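Local coordinates for extracellular solute-binding protein, family 7 (Colwellia psychrerythraea, PDB 4PET) that binds pyruvate together with a calcium ion and probably delivers it, in the periplasm, to a TRAP transporter, at residues A[152-157]-A[213-218]; A[172-177]-A[209-214]; A[230-235]-A[294-299]. All coordinates share one frame; numbering follows the deposited sequence.

All three contacts reach one six-stranded mixed sheet, in the order 189-191, 172-174, 209-210, 156-158, 229-231, 295-297, contact 1 through strand 156-158 and the loop after 209-210. Contacts 1 and 2 have centres about 9 Å apart, share Val-213 and Gly-214, and both reach the calcium ion and the pyruvate: Gln-153 comes from contact 1, Glu-211, Trp-212 and Arg-174 from contact 2. A probable hydrogen bond, Trp-157 N to Leu-210 O at 2.7 Å, joins them. Contact 3, centred about 9 Å from contact 1 and 12 Å from contact 2, lies at the far side of the sheet; the side chain of Tyr-230 stays about 10 Å from the calcium.

Contact 1. Residues A[152-157]-A[213-218]; sequences NQMGGW and VGPSLD. With CA (calcium ion), chain E; PYR (pyruvic acid), chain D.
Asp-218 points its carboxylate at the edge of Trp-157 while also binding the backbone of its own turn. Its CB lies 3.4 Å from Trp-157 NE1, and the CB-CG bond then runs beside the backbone N (chi1 -73°), setting CG in the plane of the indole at its edge. At the tip the two oxygens divide the work. Asp-218 OD2 accepts the indole N-H of Trp-157 NE1 at 2.8 Å, met from above the carboxylate plane; ring and carboxylate planes are 58° apart. Asp-218 OD1 takes two backbone N-H groups: that of Val-213 on the syn lone pair and, from above the plane, that of Gly-214 at 3.0 Å. Three N-H donors on one buried carboxylate would be expected to favour its charged form. The turn itself is closed by Gly-214 O, which accepts from the N of both Leu-217 and Asp-218. In the fold this turn follows strand 209-210, while 152-157 leads into the neighbouring antiparallel strand 156-158 through a classic beta bulge, with Gly-155 and Gly-156 facing Tyr-231. Ahead of the bulge, selenomethionine Met-154 gives its N-H to Val-213 O (3.1 Å, 151° at the hydrogen). Its CG rests 3.8 Å from Pro-215 CD, the two side chains crossing at about a right angle. Gly-214 is suited to this spot, since a CB would clash with Pro-215 CD. Gln-153, one residue earlier, lays its CB 3.1 Å from Val-213 O and carries its extended side chain to the calcium-pyruvate site. Leu-345 and Trp-342 of the second subunit pack on Met-154 and Pro-215.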
loop_
_atom_site.group_PDB
_atom_site.type_symbol
_atom_site.label_atom_id
_atom_site.label_comp_id
_atom_site.label_asym_id
_atom_site.label_seq_id
_atom_site.Cartn_x
_atom_site.Cartn_y
_atom_site.Cartn_z
ATOM N N ASN A 152 -2.963 -6.415 -8.245
ATOM C CA ASN A 152 -2.658 -7.052 -9.518
ATOM C C ASN A 152 -3.903 -7.809 -10.004
ATOM O O ASN A 152 -4.553 -8.530 -9.230
ATOM C CB ASN A 152 -1.505 -8.053 -9.301
ATOM C CG ASN A 152 -0.513 -8.048 -10.437
ATOM O OD1 ASN A 152 -0.877 -8.268 -11.585
ATOM N ND2 ASN A 152 0.748 -7.755 -10.125
ATOM N N GLN A 153 -4.275 -7.644 -11.265
ATOM C CA GLN A 153 -5.548 -8.218 -11.716
ATOM C C GLN A 153 -5.339 -9.530 -12.453
ATOM O O GLN A 153 -4.267 -9.773 -13.009
ATOM C CB GLN A 153 -6.305 -7.217 -12.604
ATOM C CG GLN A 153 -6.648 -5.931 -11.875
ATOM C CD GLN A 153 -7.585 -5.042 -12.619
ATOM O OE1 GLN A 153 -7.860 -5.265 -13.815
ATOM N NE2 GLN A 153 -8.145 -4.057 -11.915
HETATM N N MSE A 154 -6.376 -10.374 -12.460
HETATM C CA MSE A 154 -6.328 -11.645 -13.166
HETATM C C MSE A 154 -6.476 -11.384 -14.666
HETATM O O MSE A 154 -6.987 -10.328 -15.069
HETATM C CB MSE A 154 -7.429 -12.601 -12.637
HETATM C CG MSE A 154 -7.247 -12.972 -11.158
HETATM SE SE MSE A 154 -5.770 -14.187 -10.953
HETATM C CE MSE A 154 -6.584 -15.690 -11.873
ATOM N N GLY A 155 -5.996 -12.324 -15.484
ATOM C CA GLY A 155 -6.014 -12.215 -16.935
ATOM C C GLY A 155 -7.415 -12.254 -17.532
ATOM O O GLY A 155 -7.643 -11.767 -18.659
ATOM N N GLY A 156 -8.347 -12.857 -16.790
ATOM C CA GLY A 156 -9.736 -12.868 -17.206
ATOM C C GLY A 156 -10.358 -14.230 -17.364
ATOM O O GLY A 156 -9.768 -15.272 -17.050
ATOM N N TRP A 157 -11.584 -14.187 -17.866
ATOM C CA TRP A 157 -12.446 -15.320 -17.998
ATOM C C TRP A 157 -12.675 -15.670 -19.482
ATOM O O TRP A 157 -13.077 -14.833 -20.282
ATOM C CB TRP A 157 -13.756 -14.975 -17.333
ATOM C CG TRP A 157 -13.650 -14.698 -15.888
ATOM C CD1 TRP A 157 -13.474 -13.475 -15.298
ATOM C CD2 TRP A 157 -13.729 -15.655 -14.817
ATOM N NE1 TRP A 157 -13.432 -13.620 -13.917
ATOM C CE2 TRP A 157 -13.598 -14.946 -13.604
ATOM C CE3 TRP A 157 -13.925 -17.034 -14.766
ATOM C CZ2 TRP A 157 -13.637 -15.582 -12.352
ATOM C CZ3 TRP A 157 -13.961 -17.659 -13.527
ATOM C CH2 TRP A 157 -13.820 -16.936 -12.349
ATOM N N VAL A 213 -11.622 -7.672 -12.659
ATOM C CA VAL A 213 -10.626 -7.347 -11.637
ATOM C C VAL A 213 -9.857 -8.553 -11.115
ATOM O O VAL A 213 -8.626 -8.636 -11.221
ATOM C CB VAL A 213 -11.272 -6.601 -10.451
ATOM C CG1 VAL A 213 -10.246 -6.425 -9.322
ATOM C CG2 VAL A 213 -11.819 -5.233 -10.924
ATOM N N GLY A 214 -10.593 -9.498 -10.552
ATOM C CA GLY A 214 -9.981 -10.591 -9.830
ATOM C C GLY A 214 -10.958 -11.161 -8.827
ATOM O O GLY A 214 -12.155 -10.862 -8.857
ATOM N N PRO A 215 -10.445 -11.993 -7.918
ATOM C CA PRO A 215 -11.290 -12.693 -6.947
ATOM C C PRO A 215 -12.064 -11.748 -6.048
ATOM O O PRO A 215 -13.110 -12.125 -5.506
ATOM C CB PRO A 215 -10.282 -13.499 -6.122
ATOM C CG PRO A 215 -9.110 -13.640 -6.946
ATOM C CD PRO A 215 -9.047 -12.439 -7.868
ATOM N N SER A 216 -11.573 -10.528 -5.859
ATOM C CA SER A 216 -12.277 -9.611 -4.964
ATOM C C SER A 216 -13.703 -9.344 -5.430
ATOM O O SER A 216 -14.590 -9.089 -4.611
ATOM C CB SER A 216 -11.527 -8.280 -4.805
ATOM O OG SER A 216 -11.238 -7.686 -6.064
ATOM N N LEU A 217 -13.911 -9.381 -6.746
ATOM C CA LEU A 217 -15.158 -8.915 -7.358
ATOM C C LEU A 217 -15.714 -9.831 -8.451
ATOM O O LEU A 217 -16.897 -9.748 -8.750
ATOM C CB LEU A 217 -14.976 -7.513 -7.957
ATOM C CG LEU A 217 -14.734 -6.381 -6.964
ATOM C CD1 LEU A 217 -14.231 -5.077 -7.713
ATOM C CD2 LEU A 217 -16.015 -6.111 -6.181
ATOM N N ASP A 218 -14.883 -10.688 -9.047
ATOM C CA ASP A 218 -15.305 -11.414 -10.238
ATOM C C ASP A 218 -16.361 -12.487 -9.935
ATOM O O ASP A 218 -17.200 -12.774 -10.778
ATOM C CB ASP A 218 -14.127 -12.102 -10.909
ATOM C CG ASP A 218 -13.191 -11.145 -11.619
ATOM O OD1 ASP A 218 -13.391 -9.913 -11.539
ATOM O OD2 ASP A 218 -12.237 -11.651 -12.252
HETATM CA CA CA E . -9.487 -4.754 -15.425
HETATM C C PYR D . -11.681 -2.322 -15.342
HETATM O O PYR D . -11.316 -3.298 -16.130
HETATM O OXT PYR D . -12.577 -1.502 -15.813
HETATM C CA PYR D . -11.192 -2.228 -14.022
HETATM O O3 PYR D . -10.154 -2.924 -13.632
HETATM C CB PYR D . -11.876 -1.372 -13.000
#

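Contact 2. Residues A[172-177]-A[209-214]; sequences KMRIPG and ALEWVG. With CA (calcium ion), chain E; PYR (pyruvic acid), chain D.
Parallel strands 172-174 and 209-210 run out at their ends into the calcium and pyruvate site, where the arginine that grips the substrate carboxylate is a hallmark of TRAP solute-binding proteins. Met-173 registers with Ala-209 and Arg-174 with Leu-210. Arg-174 N donates to Ala-209 O, and Glu-211 N to Arg-174 O at 3.0 Å. Arg-174 leaves its strand with CG anti to the backbone N (chi1 -172°), then bends at chi2, which carries the guanidinium past the end of strand 209-210, beside Glu-211 and Trp-212. There Arg-174 NH1 donates to Glu-211 O, and also to pyruvate O at 2.7 Å. Arg-174 NH2 meets pyruvate OXT at 2.9 Å on an almost straight bond (175°). Ile-193 O holds Arg-174 NE, so the flat group is fixed from several sides. Glu-211 folds its chain at chi2 (79°) and brings both carboxylate oxygens onto the calcium, OE1 at 2.5 Å and OE2 at 2.4 Å. The side chain of Ile-175 crosses that of Glu-211 at about a right angle, CG1 against CG, and Pro-176 CD lies over a face of the Arg-174 guanidinium. Trp-212 O (2.4 Å) and pyruvate O and O3 also bind the calcium, and Gln-153 and Glu-236 complete the site. The Trp-212 indole turns its edge to a face of that guanidinium: Trp-212 CE3 lies 3.6 Å from Arg-174 NH1, and Trp-212 CZ3 sits 3.4 Å from pyruvate OXT.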
loop_
_atom_site.group_PDB
_atom_site.type_symbol
_atom_site.label_atom_id
_atom_site.label_comp_id
_atom_site.label_asym_id
_atom_site.label_seq_id
_atom_site.Cartn_x
_atom_site.Cartn_y
_atom_site.Cartn_z
ATOM N N LYS A 172 -13.031 -11.656 -29.552
ATOM C CA LYS A 172 -13.777 -10.527 -28.990
ATOM C C LYS A 172 -13.679 -10.488 -27.496
ATOM O O LYS A 172 -14.241 -11.349 -26.830
ATOM C CB LYS A 172 -15.247 -10.614 -29.388
ATOM C CG LYS A 172 -15.450 -10.475 -30.921
ATOM C CD LYS A 172 -16.906 -10.608 -31.325
ATOM C CE LYS A 172 -17.497 -11.968 -30.971
ATOM N NZ LYS A 172 -16.920 -13.019 -31.828
HETATM N N MSE A 173 -12.987 -9.483 -26.952
HETATM C CA MSE A 173 -12.730 -9.491 -25.524
HETATM C C MSE A 173 -12.968 -8.133 -24.881
HETATM O O MSE A 173 -12.475 -7.119 -25.367
HETATM C CB MSE A 173 -11.275 -9.927 -25.251
HETATM C CG MSE A 173 -10.897 -9.901 -23.799
HETATM SE SE MSE A 173 -9.090 -10.553 -23.421
HETATM C CE MSE A 173 -9.282 -10.568 -21.495
ATOM N N ARG A 174 -13.716 -8.108 -23.780
ATOM C CA ARG A 174 -13.775 -6.898 -22.978
ATOM C C ARG A 174 -12.501 -6.736 -22.156
ATOM O O ARG A 174 -12.214 -7.537 -21.249
ATOM C CB ARG A 174 -15.001 -6.882 -22.073
ATOM C CG ARG A 174 -15.213 -5.589 -21.383
ATOM C CD ARG A 174 -14.518 -5.540 -20.024
ATOM N NE ARG A 174 -14.584 -4.196 -19.484
ATOM C CZ ARG A 174 -13.866 -3.731 -18.473
ATOM N NH1 ARG A 174 -13.009 -4.500 -17.834
ATOM N NH2 ARG A 174 -14.003 -2.470 -18.106
ATOM N N ILE A 175 -11.731 -5.705 -22.503
ATOM C CA ILE A 175 -10.482 -5.382 -21.831
ATOM C C ILE A 175 -10.150 -3.912 -22.152
ATOM O O ILE A 175 -10.078 -3.542 -23.314
ATOM C CB ILE A 175 -9.351 -6.323 -22.277
ATOM C CG1 ILE A 175 -8.058 -6.070 -21.482
ATOM C CG2 ILE A 175 -9.157 -6.276 -23.831
ATOM C CD1 ILE A 175 -6.990 -7.111 -21.742
ATOM N N PRO A 176 -9.983 -3.075 -21.114
ATOM C CA PRO A 176 -9.718 -1.644 -21.315
ATOM C C PRO A 176 -8.236 -1.281 -21.440
ATOM O O PRO A 176 -7.321 -2.143 -21.398
ATOM C CB PRO A 176 -10.298 -1.021 -20.055
ATOM C CG PRO A 176 -10.011 -2.092 -18.966
ATOM C CD PRO A 176 -10.041 -3.421 -19.674
ATOM N N GLY A 177 -8.009 0.020 -21.599
ATOM C CA GLY A 177 -6.696 0.589 -21.460
ATOM C C GLY A 177 -5.724 0.096 -22.489
ATOM O O GLY A 177 -6.078 -0.355 -23.611
ATOM N N ALA A 209 -14.579 -13.462 -24.325
ATOM C CA ALA A 209 -13.797 -13.462 -23.088
ATOM C C ALA A 209 -13.871 -12.066 -22.507
ATOM O O ALA A 209 -14.260 -11.111 -23.207
ATOM C CB ALA A 209 -12.377 -13.814 -23.398
ATOM N N LEU A 210 -13.483 -11.926 -21.252
ATOM C CA LEU A 210 -13.443 -10.618 -20.634
ATOM C C LEU A 210 -12.499 -10.675 -19.471
ATOM O O LEU A 210 -12.188 -11.760 -18.954
ATOM C CB LEU A 210 -14.836 -10.177 -20.155
ATOM C CG LEU A 210 -15.552 -11.009 -19.074
ATOM C CD1 LEU A 210 -15.068 -10.677 -17.659
ATOM C CD2 LEU A 210 -17.031 -10.753 -19.196
ATOM N N GLU A 211 -12.061 -9.508 -19.041
ATOM C CA GLU A 211 -11.426 -9.409 -17.745
ATOM C C GLU A 211 -12.163 -8.327 -16.985
ATOM O O GLU A 211 -12.775 -7.417 -17.583
ATOM C CB GLU A 211 -9.915 -9.177 -17.884
ATOM C CG GLU A 211 -9.477 -7.841 -18.427
ATOM C CD GLU A 211 -9.531 -6.762 -17.347
ATOM O OE1 GLU A 211 -10.178 -5.727 -17.566
ATOM O OE2 GLU A 211 -8.951 -6.966 -16.257
ATOM N N TRP A 212 -12.168 -8.443 -15.668
ATOM C CA TRP A 212 -12.733 -7.389 -14.847
ATOM C C TRP A 212 -11.694 -6.974 -13.798
ATOM O O TRP A 212 -10.930 -6.047 -14.069
ATOM C CB TRP A 212 -14.096 -7.776 -14.268
ATOM C CG TRP A 212 -14.623 -6.786 -13.315
ATOM C CD1 TRP A 212 -14.876 -6.983 -11.986
ATOM C CD2 TRP A 212 -14.919 -5.420 -13.581
ATOM N NE1 TRP A 212 -15.309 -5.823 -11.411
ATOM C CE2 TRP A 212 -15.345 -4.839 -12.368
ATOM C CE3 TRP A 212 -14.873 -4.621 -14.733
ATOM C CZ2 TRP A 212 -15.744 -3.513 -12.273
ATOM C CZ3 TRP A 212 -15.255 -3.303 -14.636
ATOM C CH2 TRP A 212 -15.678 -2.752 -13.413
ATOM N N VAL A 213 -11.622 -7.672 -12.659
ATOM C CA VAL A 213 -10.626 -7.347 -11.637
ATOM C C VAL A 213 -9.857 -8.553 -11.115
ATOM O O VAL A 213 -8.626 -8.636 -11.221
ATOM C CB VAL A 213 -11.272 -6.601 -10.451
ATOM C CG1 VAL A 213 -10.246 -6.425 -9.322
ATOM C CG2 VAL A 213 -11.819 -5.233 -10.924
ATOM N N GLY A 214 -10.593 -9.498 -10.552
ATOM C CA GLY A 214 -9.981 -10.591 -9.830
ATOM C C GLY A 214 -10.958 -11.161 -8.827
ATOM O O GLY A 214 -12.155 -10.862 -8.857
HETATM CA CA CA E . -9.487 -4.754 -15.425
HETATM C C PYR D . -11.681 -2.322 -15.342
HETATM O O PYR D . -11.316 -3.298 -16.130
HETATM O OXT PYR D . -12.577 -1.502 -15.813
HETATM C CA PYR D . -11.192 -2.228 -14.022
HETATM O O3 PYR D . -10.154 -2.924 -13.632
HETATM C CB PYR D . -11.876 -1.372 -13.000
#

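Contact 3. Residues A[230-235]-A[294-299]; sequences YYTGWH and VQMRSF
Phe-299 sets CG beside its backbone N and anti to its carbonyl carbon (chi1 -64°), which folds its ring back against Tyr-231; Trp-234, with CG between backbone N and carbonyl carbon (chi1 62°), sets its indole against the same phenyl. The Tyr-231 and Phe-299 rings stack face to face, centroids 4.5 Å apart and planes 30° off parallel, with Tyr-231 CD2 over the centre of the Phe-299 ring. Trp-234 meets that phenyl obliquely, its NE1 3.4 Å from Phe-299 CE2. Arg-297 adds a CH-pi contact, its CB lying 3.5 Å from the Tyr-231 ring centroid, over a face. Beyond CB the arginine leads off to other partners: NH2 bonds Gln-295 OE1, NH1 bonds Met-296 O, and NE forms a salt bridge with Glu-161. The phenol of Tyr-231 is held at its tip, where the hydroxyl accepts from Ile-162 N and donates to a water 2.7 Å from Tyr-231 OH that in turn donates to Ser-298 O. With the phenol replaced by an alanine side chain, Phe-299 and Arg-297 CB would probably face a gap, and Ile-162 N and the bridging water would lose their hydroxyl partner. On the side of the sheet that carries Tyr-230 and Met-296, Tyr-230 CB packs 3.8 Å from Val-294 CG1, and the selenium of Met-296 approaches the Tyr-230 ring obliquely, a Met-aromatic contact. The backbones hold the register: Tyr-230 N to Gln-295 O, Arg-297 N to Tyr-230 O at 2.7 Å, and Thr-232 N to Arg-297 O at 3.0 Å. Such alternating bonds are those of a parallel beta pair, here seating 295-297 as the last strand of the six-stranded mixed sheet within this chain, with an aromatic cluster where the pair ends.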
loop_
_atom_site.group_PDB
_atom_site.type_symbol
_atom_site.label_atom_id
_atom_site.label_comp_id
_atom_site.label_asym_id
_atom_site.label_seq_id
_atom_site.Cartn_x
_atom_site.Cartn_y
_atom_site.Cartn_z
ATOM N N TYR A 230 -9.908 -19.386 -16.056
ATOM C CA TYR A 230 -9.595 -18.178 -15.323
ATOM C C TYR A 230 -8.083 -17.967 -15.418
ATOM O O TYR A 230 -7.299 -18.731 -14.853
ATOM C CB TYR A 230 -10.044 -18.350 -13.881
ATOM C CG TYR A 230 -10.189 -17.068 -13.074
ATOM C CD1 TYR A 230 -10.178 -15.818 -13.677
ATOM C CD2 TYR A 230 -10.330 -17.126 -11.695
ATOM C CE1 TYR A 230 -10.345 -14.671 -12.937
ATOM C CE2 TYR A 230 -10.497 -15.994 -10.941
ATOM C CZ TYR A 230 -10.486 -14.768 -11.558
ATOM O OH TYR A 230 -10.640 -13.644 -10.786
ATOM N N TYR A 231 -7.681 -16.937 -16.146
ATOM C CA TYR A 231 -6.295 -16.757 -16.511
ATOM C C TYR A 231 -5.596 -15.844 -15.542
ATOM O O TYR A 231 -6.206 -14.906 -14.992
ATOM C CB TYR A 231 -6.183 -16.202 -17.952
ATOM C CG TYR A 231 -6.182 -17.309 -18.977
ATOM C CD1 TYR A 231 -7.373 -17.917 -19.370
ATOM C CD2 TYR A 231 -4.991 -17.789 -19.516
ATOM C CE1 TYR A 231 -7.379 -18.944 -20.275
ATOM C CE2 TYR A 231 -4.993 -18.830 -20.428
ATOM C CZ TYR A 231 -6.193 -19.404 -20.795
ATOM O OH TYR A 231 -6.239 -20.448 -21.697
ATOM N N THR A 232 -4.317 -16.118 -15.321
ATOM C CA THR A 232 -3.490 -15.222 -14.511
ATOM C C THR A 232 -3.090 -13.955 -15.318
ATOM O O THR A 232 -3.165 -13.961 -16.545
ATOM C CB THR A 232 -2.238 -15.947 -14.011
ATOM O OG1 THR A 232 -1.460 -16.372 -15.132
ATOM C CG2 THR A 232 -2.613 -17.178 -13.137
ATOM N N GLY A 233 -2.629 -12.917 -14.615
ATOM C CA GLY A 233 -2.426 -11.573 -15.161
ATOM C C GLY A 233 -1.058 -11.195 -15.751
ATOM O O GLY A 233 -0.181 -12.040 -15.962
ATOM N N TRP A 234 -0.897 -9.895 -16.023
ATOM C CA TRP A 234 0.181 -9.342 -16.861
ATOM C C TRP A 234 -0.160 -7.912 -17.296
ATOM O O TRP A 234 0.702 -7.058 -17.406
ATOM C CB TRP A 234 0.443 -10.203 -18.114
ATOM C CG TRP A 234 -0.741 -10.305 -19.073
ATOM C CD1 TRP A 234 -1.730 -11.244 -19.056
ATOM C CD2 TRP A 234 -1.060 -9.408 -20.152
ATOM N NE1 TRP A 234 -2.632 -11.008 -20.084
ATOM C CE2 TRP A 234 -2.251 -9.877 -20.756
ATOM C CE3 TRP A 234 -0.454 -8.259 -20.670
ATOM C CZ2 TRP A 234 -2.841 -9.245 -21.868
ATOM C CZ3 TRP A 234 -1.044 -7.637 -21.794
ATOM C CH2 TRP A 234 -2.236 -8.136 -22.360
ATOM N N HIS A 235 -1.448 -7.661 -17.485
ATOM C CA HIS A 235 -1.970 -6.480 -18.188
ATOM C C HIS A 235 -2.339 -5.335 -17.249
ATOM O O HIS A 235 -2.303 -4.150 -17.642
ATOM C CB HIS A 235 -3.231 -6.889 -18.938
ATOM C CG HIS A 235 -4.301 -7.376 -18.021
ATOM N ND1 HIS A 235 -5.516 -6.750 -17.903
ATOM C CD2 HIS A 235 -4.307 -8.390 -17.119
ATOM C CE1 HIS A 235 -6.236 -7.362 -16.977
ATOM N NE2 HIS A 235 -5.526 -8.360 -16.492
ATOM N N VAL A 294 -14.273 -24.104 -12.135
ATOM C CA VAL A 294 -13.356 -23.061 -12.570
ATOM C C VAL A 294 -11.986 -23.685 -12.682
ATOM O O VAL A 294 -11.522 -24.353 -11.762
ATOM C CB VAL A 294 -13.275 -21.895 -11.583
ATOM C CG1 VAL A 294 -12.202 -20.906 -12.032
ATOM C CG2 VAL A 294 -14.615 -21.194 -11.457
ATOM N N GLN A 295 -11.342 -23.450 -13.813
ATOM C CA GLN A 295 -10.039 -24.022 -14.136
ATOM C C GLN A 295 -9.045 -22.885 -14.337
ATOM O O GLN A 295 -9.140 -22.174 -15.317
ATOM C CB GLN A 295 -10.158 -24.764 -15.478
ATOM C CG GLN A 295 -11.260 -25.828 -15.546
ATOM C CD GLN A 295 -10.713 -27.239 -15.367
ATOM O OE1 GLN A 295 -9.706 -27.615 -15.982
ATOM N NE2 GLN A 295 -11.371 -28.026 -14.524
HETATM N N MSE A 296 -8.065 -22.740 -13.467
HETATM C CA MSE A 296 -7.156 -21.628 -13.597
HETATM C C MSE A 296 -6.094 -21.930 -14.640
HETATM O O MSE A 296 -5.618 -23.042 -14.736
HETATM C CB MSE A 296 -6.557 -21.256 -12.235
HETATM C CG MSE A 296 -7.540 -20.385 -11.379
HETATM SE SE MSE A 296 -6.693 -19.124 -10.176
HETATM C CE MSE A 296 -4.909 -19.660 -10.564
ATOM N N ARG A 297 -5.755 -20.925 -15.453
ATOM C CA ARG A 297 -4.853 -21.132 -16.586
ATOM C C ARG A 297 -3.830 -20.014 -16.726
ATOM O O ARG A 297 -3.986 -18.923 -16.174
ATOM C CB ARG A 297 -5.633 -21.247 -17.918
ATOM C CG ARG A 297 -6.511 -22.497 -18.057
ATOM C CD ARG A 297 -5.692 -23.742 -18.249
ATOM N NE ARG A 297 -6.482 -24.958 -18.450
ATOM C CZ ARG A 297 -6.958 -25.739 -17.479
ATOM N NH1 ARG A 297 -6.791 -25.415 -16.206
ATOM N NH2 ARG A 297 -7.640 -26.839 -17.781
ATOM N N SER A 298 -2.804 -20.299 -17.516
ATOM C CA SER A 298 -1.761 -19.351 -17.808
ATOM C C SER A 298 -1.603 -19.283 -19.319
ATOM O O SER A 298 -1.866 -20.254 -20.025
ATOM C CB SER A 298 -0.461 -19.826 -17.162
ATOM O OG SER A 298 -0.420 -19.434 -15.803
ATOM N N PHE A 299 -1.143 -18.147 -19.823
ATOM C CA PHE A 299 -0.859 -18.043 -21.248
ATOM C C PHE A 299 0.462 -18.777 -21.567
ATOM O O PHE A 299 1.460 -18.635 -20.835
ATOM C CB PHE A 299 -0.775 -16.575 -21.633
ATOM C CG PHE A 299 -2.070 -15.830 -21.458
ATOM C CD1 PHE A 299 -3.088 -15.997 -22.372
ATOM C CD2 PHE A 299 -2.279 -14.994 -20.342
ATOM C CE1 PHE A 299 -4.295 -15.308 -22.236
ATOM C CE2 PHE A 299 -3.498 -14.298 -20.179
ATOM C CZ PHE A 299 -4.507 -14.456 -21.131
HETATM O O HOH W 1 -3.909 -21.781 -21.696
#